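Local coordinates for protein lactate dehydrogenase (Eimeria maxima, PDB 6CT6) that probably interconverts pyruvate and lactate, using NADH/NAD+ as hydride carrier, and here binds NADH and the pyruvate analogue oxamate, at residues Val183-Met195 with Glu217-Ala229. Numbering follows the deposited sequence.
Sequences VIGVHGDNMLPLM and EDINNIYNKTKQA. With GLC (alpha-D-glucopyranose), chain E; NAI (1,4-dihydronicotinamide adenine dinucleotide), chain D; OXM (oxamic acid), chain F.
Tyr-223 meets segment 183-195 along one edge of its ring: the carbonyl O of Pro-193 lies in the ring plane, 3.5 Å from CE1, and Met-195 SD sits at the same rim in a Met-aromatic contact, 5.3 Å from the centroid. One face carries the glucose, whose O5 stands 3.7 Å above the ring centre. CG anti to the backbone N (chi1 177°) turns the CD1/CE1 edge to Pro-193 and Met-195 and a face to the sugar. Pro-193 CD packs on CE1 (3.7 Å) from the side away from the sugar, outside the ring outline, the side chains running at about a right angle; Pro-193 CG passes alongside the methyl of Thr-226. That methyl also meets Val-183 CG2 tip to tip at 3.7 Å. Met-195, bent at chi2 and chi3, curls its CE against Ile-219 CG2. At the other end Lys-227 slides past Met-191, and its bends at chi3 and chi4 carry NZ to Met-191 O (3.2 Å, in the carbonyl plane) and, weakly, to Asp-189 O. A water bridges Met-191 O and Tyr-223 OH. Helix 216-237 is thus pinned to the turn and edge strand following His-187, whose NE2 donates to oxamate O1 (3.0 Å) at the ring edge, with the cofactor carboxamide N7N over one face. Asp-160 holds ND1, completing the His-Asp pair characteristic of the lactate/malate dehydrogenase active site.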
loop_
_atom_site.group_PDB
_atom_site.type_symbol
_atom_site.label_atom_id
_atom_site.label_comp_id
_atom_site.label_asym_id
_atom_site.label_seq_id
_atom_site.Cartn_x
_atom_site.Cartn_y
_atom_site.Cartn_z
ATOM N N VAL B 183 23.290 2.569 7.617
ATOM C CA VAL B 183 23.418 1.353 8.414
ATOM C C VAL B 183 24.006 0.297 7.487
ATOM O O VAL B 183 23.360 -0.102 6.509
ATOM C CB VAL B 183 22.074 0.884 8.991
ATOM C CG1 VAL B 183 22.264 -0.382 9.822
ATOM C CG2 VAL B 183 21.413 1.978 9.821
ATOM N N ILE B 184 25.225 -0.156 7.783
ATOM C CA ILE B 184 25.893 -1.130 6.927
ATOM C C ILE B 184 25.958 -2.480 7.632
ATOM O O ILE B 184 25.569 -2.613 8.798
ATOM C CB ILE B 184 27.302 -0.660 6.520
ATOM C CG1 ILE B 184 28.209 -0.499 7.747
ATOM C CG2 ILE B 184 27.215 0.649 5.746
ATOM C CD1 ILE B 184 29.680 -0.324 7.408
ATOM N N GLY B 185 26.451 -3.491 6.920
ATOM C CA GLY B 185 26.687 -4.793 7.510
ATOM C C GLY B 185 25.597 -5.794 7.195
ATOM O O GLY B 185 25.081 -5.835 6.072
ATOM N N VAL B 186 25.247 -6.609 8.176
ATOM C CA VAL B 186 24.220 -7.629 8.015
ATOM C C VAL B 186 22.876 -7.013 8.360
ATOM O O VAL B 186 22.769 -6.210 9.294
ATOM C CB VAL B 186 24.513 -8.855 8.904
ATOM C CG1 VAL B 186 24.310 -8.519 10.385
ATOM C CG2 VAL B 186 23.639 -10.032 8.496
ATOM N N HIS B 187 21.839 -7.384 7.610
ATOM C CA HIS B 187 20.477 -7.045 8.012
ATOM C C HIS B 187 20.100 -7.990 9.147
ATOM O O HIS B 187 19.400 -8.991 8.974
ATOM C CB HIS B 187 19.508 -7.139 6.842
ATOM C CG HIS B 187 18.119 -6.693 7.184
ATOM N ND1 HIS B 187 17.845 -5.431 7.666
ATOM C CD2 HIS B 187 16.934 -7.346 7.140
ATOM C CE1 HIS B 187 16.548 -5.322 7.893
ATOM N NE2 HIS B 187 15.972 -6.470 7.582
ATOM N N GLY B 188 20.596 -7.661 10.330
ATOM C CA GLY B 188 20.388 -8.503 11.483
ATOM C C GLY B 188 20.824 -7.804 12.748
ATOM O O GLY B 188 21.017 -6.586 12.768
ATOM N N ASP B 189 20.994 -8.596 13.807
ATOM C CA ASP B 189 21.297 -8.027 15.116
ATOM C C ASP B 189 22.631 -7.291 15.121
ATOM O O ASP B 189 22.820 -6.358 15.910
ATOM C CB ASP B 189 21.294 -9.126 16.177
ATOM C CG ASP B 189 19.897 -9.612 16.506
ATOM O OD1 ASP B 189 18.987 -8.765 16.628
ATOM O OD2 ASP B 189 19.706 -10.840 16.636
ATOM N N ASN B 190 23.564 -7.686 14.257
ATOM C CA ASN B 190 24.870 -7.049 14.185
ATOM C C ASN B 190 24.919 -5.909 13.170
ATOM O O ASN B 190 26.018 -5.482 12.793
ATOM C CB ASN B 190 25.947 -8.086 13.853
ATOM C CG ASN B 190 26.246 -9.018 15.016
ATOM O OD1 ASN B 190 26.916 -8.635 15.975
ATOM N ND2 ASN B 190 25.754 -10.246 14.934
ATOM N N MET B 191 23.768 -5.403 12.721
ATOM C CA MET B 191 23.781 -4.275 11.800
ATOM C C MET B 191 24.455 -3.077 12.462
ATOM O O MET B 191 24.362 -2.874 13.676
ATOM C CB MET B 191 22.362 -3.915 11.348
ATOM C CG MET B 191 21.500 -3.212 12.391
ATOM S SD MET B 191 19.881 -2.716 11.750
ATOM C CE MET B 191 19.121 -4.304 11.423
ATOM N N LEU B 192 25.143 -2.278 11.645
ATOM C CA LEU B 192 26.040 -1.232 12.133
ATOM C C LEU B 192 25.556 0.143 11.693
ATOM O O LEU B 192 25.910 0.613 10.601
ATOM C CB LEU B 192 27.459 -1.483 11.631
ATOM C CG LEU B 192 28.519 -0.436 11.971
ATOM C CD1 LEU B 192 28.543 -0.139 13.462
ATOM C CD2 LEU B 192 29.877 -0.921 11.497
ATOM N N PRO B 193 24.751 0.827 12.506
ATOM C CA PRO B 193 24.488 2.252 12.249
ATOM C C PRO B 193 25.766 3.059 12.414
ATOM O O PRO B 193 26.397 3.046 13.476
ATOM C CB PRO B 193 23.437 2.619 13.304
ATOM C CG PRO B 193 22.867 1.321 13.765
ATOM C CD PRO B 193 23.959 0.315 13.635
ATOM N N LEU B 194 26.153 3.761 11.348
ATOM C CA LEU B 194 27.416 4.502 11.318
ATOM C C LEU B 194 27.183 5.907 11.860
ATOM O O LEU B 194 27.062 6.888 11.124
ATOM C CB LEU B 194 27.981 4.529 9.903
ATOM C CG LEU B 194 28.527 3.206 9.370
ATOM C CD1 LEU B 194 28.895 3.337 7.899
ATOM C CD2 LEU B 194 29.733 2.751 10.176
ATOM N N MET B 195 27.144 5.999 13.193
ATOM C CA MET B 195 26.823 7.266 13.840
ATOM C C MET B 195 27.841 8.346 13.502
ATOM O O MET B 195 27.504 9.536 13.511
ATOM C CB MET B 195 26.738 7.069 15.354
ATOM C CG MET B 195 25.823 5.929 15.783
ATOM S SD MET B 195 24.178 6.010 15.035
ATOM C CE MET B 195 23.395 7.258 16.051
ATOM N N GLU B 217 23.370 10.971 24.772
ATOM C CA GLU B 217 22.366 9.995 25.184
ATOM C C GLU B 217 21.376 9.735 24.056
ATOM O O GLU B 217 21.067 8.578 23.742
ATOM C CB GLU B 217 21.642 10.489 26.436
ATOM C CG GLU B 217 20.720 9.460 27.079
ATOM C CD GLU B 217 19.634 10.097 27.926
ATOM O OE1 GLU B 217 19.579 11.344 27.990
ATOM O OE2 GLU B 217 18.834 9.350 28.525
ATOM N N ASP B 218 20.863 10.805 23.441
ATOM C CA ASP B 218 20.033 10.658 22.250
ATOM C C ASP B 218 20.744 9.820 21.194
ATOM O O ASP B 218 20.163 8.884 20.631
ATOM C CB ASP B 218 19.684 12.032 21.681
ATOM C CG ASP B 218 18.970 12.913 22.681
ATOM O OD1 ASP B 218 18.436 12.371 23.668
ATOM O OD2 ASP B 218 18.939 14.149 22.478
ATOM N N ILE B 219 22.007 10.150 20.910
ATOM C CA ILE B 219 22.764 9.408 19.907
ATOM C C ILE B 219 22.777 7.923 20.245
ATOM O O ILE B 219 22.542 7.069 19.381
ATOM C CB ILE B 219 24.195 9.968 19.785
ATOM C CG1 ILE B 219 24.172 11.418 19.278
ATOM C CG2 ILE B 219 25.046 9.086 18.864
ATOM C CD1 ILE B 219 23.750 11.578 17.823
ATOM N N ASN B 220 23.053 7.588 21.508
ATOM C CA ASN B 220 23.150 6.180 21.879
ATOM C C ASN B 220 21.798 5.489 21.785
ATOM O O ASN B 220 21.714 4.333 21.354
ATOM C CB ASN B 220 23.719 6.036 23.290
ATOM C CG ASN B 220 23.660 4.607 23.790
ATOM O OD1 ASN B 220 24.523 3.791 23.469
ATOM N ND2 ASN B 220 22.631 4.293 24.572
ATOM N N ASN B 221 20.730 6.178 22.188
ATOM C CA ASN B 221 19.401 5.579 22.125
ATOM C C ASN B 221 18.995 5.303 20.683
ATOM O O ASN B 221 18.400 4.260 20.384
ATOM C CB ASN B 221 18.388 6.497 22.804
ATOM C CG ASN B 221 17.067 5.806 23.079
ATOM O OD1 ASN B 221 17.003 4.582 23.195
ATOM N ND2 ASN B 221 16.003 6.592 23.188
ATOM N N ILE B 222 19.320 6.224 19.772
ATOM C CA ILE B 222 18.963 6.057 18.368
ATOM C C ILE B 222 19.742 4.904 17.752
ATOM O O ILE B 222 19.207 4.139 16.940
ATOM C CB ILE B 222 19.198 7.378 17.611
ATOM C CG1 ILE B 222 18.137 8.406 18.021
ATOM C CG2 ILE B 222 19.205 7.150 16.093
ATOM C CD1 ILE B 222 18.404 9.810 17.521
ATOM N N TYR B 223 21.020 4.772 18.114
ATOM C CA TYR B 223 21.814 3.631 17.667
ATOM C C TYR B 223 21.134 2.321 18.043
ATOM O O TYR B 223 21.018 1.407 17.217
ATOM C CB TYR B 223 23.210 3.723 18.281
ATOM C CG TYR B 223 24.141 2.569 17.974
ATOM C CD1 TYR B 223 24.947 2.581 16.846
ATOM C CD2 TYR B 223 24.236 1.481 18.833
ATOM C CE1 TYR B 223 25.810 1.536 16.570
ATOM C CE2 TYR B 223 25.094 0.431 18.566
ATOM C CZ TYR B 223 25.880 0.465 17.433
ATOM O OH TYR B 223 26.739 -0.575 17.158
ATOM N N ASN B 224 20.658 2.222 19.285
ATOM C CA ASN B 224 19.983 1.009 19.735
ATOM C C ASN B 224 18.624 0.859 19.065
ATOM O O ASN B 224 18.269 -0.229 18.593
ATOM C CB ASN B 224 19.824 1.036 21.256
ATOM C CG ASN B 224 21.150 0.957 21.981
ATOM O OD1 ASN B 224 22.069 0.266 21.542
ATOM N ND2 ASN B 224 21.258 1.670 23.098
ATOM N N LYS B 225 17.840 1.938 19.025
ATOM C CA LYS B 225 16.503 1.847 18.456
ATOM C C LYS B 225 16.543 1.475 16.979
ATOM O O LYS B 225 15.634 0.796 16.489
ATOM C CB LYS B 225 15.750 3.162 18.674
ATOM C CG LYS B 225 15.165 3.312 20.085
ATOM C CD LYS B 225 14.060 2.279 20.334
ATOM C CE LYS B 225 13.574 2.239 21.778
ATOM N NZ LYS B 225 12.743 1.022 22.011
ATOM N N THR B 226 17.593 1.880 16.261
ATOM C CA THR B 226 17.727 1.487 14.860
ATOM C C THR B 226 17.838 -0.027 14.725
ATOM O O THR B 226 17.165 -0.639 13.888
ATOM C CB THR B 226 18.944 2.173 14.235
ATOM O OG1 THR B 226 18.771 3.596 14.282
ATOM C CG2 THR B 226 19.133 1.733 12.784
ATOM N N LYS B 227 18.696 -0.649 15.537
ATOM C CA LYS B 227 18.847 -2.099 15.477
ATOM C C LYS B 227 17.563 -2.813 15.882
ATOM O O LYS B 227 17.299 -3.929 15.419
ATOM C CB LYS B 227 20.005 -2.544 16.376
ATOM C CG LYS B 227 21.353 -1.918 16.029
ATOM C CD LYS B 227 22.326 -1.984 17.203
ATOM C CE LYS B 227 22.875 -3.386 17.416
ATOM N NZ LYS B 227 24.243 -3.538 16.847
ATOM N N GLN B 228 16.752 -2.187 16.733
ATOM C CA GLN B 228 15.552 -2.810 17.280
ATOM C C GLN B 228 14.294 -2.545 16.460
ATOM O O GLN B 228 13.264 -3.181 16.718
ATOM C CB GLN B 228 15.312 -2.312 18.711
ATOM C CG GLN B 228 16.398 -2.700 19.698
ATOM C CD GLN B 228 16.418 -1.809 20.925
ATOM O OE1 GLN B 228 15.459 -1.087 21.201
ATOM N NE2 GLN B 228 17.521 -1.846 21.662
ATOM N N ALA B 229 14.349 -1.637 15.482
ATOM C CA ALA B 229 13.125 -1.167 14.837
ATOM C C ALA B 229 12.325 -2.314 14.232
ATOM O O ALA B 229 11.098 -2.366 14.378
ATOM C CB ALA B 229 13.464 -0.139 13.761
HETATM C C1 GLC E . 28.685 2.408 18.972
HETATM C C2 GLC E . 28.989 3.529 17.916
HETATM C C3 GLC E . 29.006 4.919 18.587
HETATM C C4 GLC E . 27.682 5.056 19.290
HETATM C C5 GLC E . 27.756 4.105 20.467
HETATM C C6 GLC E . 26.490 4.391 21.296
HETATM O O1 GLC E . 29.881 2.010 19.582
HETATM O O2 GLC E . 30.239 3.314 17.318
HETATM O O3 GLC E . 29.082 5.910 17.601
HETATM O O4 GLC E . 27.560 6.360 19.794
HETATM O O5 GLC E . 27.707 2.777 19.975
HETATM O O6 GLC E . 25.388 4.309 20.434
HETATM P PA NAI D . 4.398 -12.715 2.949
HETATM O O1A NAI D . 4.241 -14.073 3.596
HETATM O O2A NAI D . 3.289 -11.697 3.070
HETATM O O5B NAI D . 4.678 -12.964 1.386
HETATM C C5B NAI D . 5.520 -14.028 0.954
HETATM C C4B NAI D . 4.887 -14.647 -0.280
HETATM O O4B NAI D . 5.802 -15.499 -0.973
HETATM C C3B NAI D . 3.674 -15.505 0.069
HETATM O O3B NAI D . 2.510 -14.957 -0.554
HETATM C C2B NAI D . 4.000 -16.881 -0.479
HETATM O O2B NAI D . 2.859 -17.551 -1.019
HETATM C C1B NAI D . 5.008 -16.528 -1.555
HETATM N N9A NAI D . 5.837 -17.652 -2.043
HETATM C C8A NAI D . 6.237 -18.769 -1.402
HETATM N N7A NAI D . 6.987 -19.541 -2.237
HETATM C C5A NAI D . 7.059 -18.913 -3.425
HETATM C C6A NAI D . 7.680 -19.151 -4.743
HETATM N N6A NAI D . 8.405 -20.263 -4.980
HETATM N N1A NAI D . 7.500 -18.220 -5.708
HETATM C C2A NAI D . 6.783 -17.099 -5.499
HETATM N N3A NAI D . 6.193 -16.823 -4.328
HETATM C C4A NAI D . 6.297 -17.673 -3.284
HETATM O O3 NAI D . 5.781 -12.064 3.477
HETATM P PN NAI D . 6.208 -10.512 3.322
HETATM O O1N NAI D . 5.669 -9.743 4.504
HETATM O O2N NAI D . 5.897 -10.054 1.916
HETATM O O5D NAI D . 7.805 -10.626 3.499
HETATM C C5D NAI D . 8.560 -11.348 2.532
HETATM C C4D NAI D . 10.017 -11.499 2.946
HETATM O O4D NAI D . 10.648 -10.221 3.100
HETATM C C3D NAI D . 10.144 -12.216 4.281
HETATM O O3D NAI D . 11.200 -13.176 4.190
HETATM C C2D NAI D . 10.502 -11.116 5.253
HETATM O O2D NAI D . 11.226 -11.583 6.392
HETATM C C1D NAI D . 11.337 -10.221 4.354
HETATM N N1N NAI D . 11.582 -8.854 4.833
HETATM C C2N NAI D . 12.773 -8.349 4.508
HETATM C C3N NAI D . 13.162 -7.077 4.864
HETATM C C7N NAI D . 14.531 -6.629 4.448
HETATM O O7N NAI D . 15.137 -7.280 3.611
HETATM N N7N NAI D . 15.068 -5.550 5.002
HETATM C C4N NAI D . 12.244 -6.173 5.644
HETATM C C5N NAI D . 10.974 -6.830 5.942
HETATM C C6N NAI D . 10.689 -8.129 5.521
HETATM C C1 OXM F . 12.505 -7.124 8.958
HETATM N N1 OXM F . 11.433 -7.851 9.622
HETATM O O1 OXM F . 13.297 -7.709 8.291
HETATM C C2 OXM F . 12.620 -5.606 9.119
HETATM O O2 OXM F . 13.725 -5.084 9.415
HETATM O O3 OXM F . 11.612 -4.871 8.950
HETATM O O HOH W 1 26.649 -2.890 15.857
#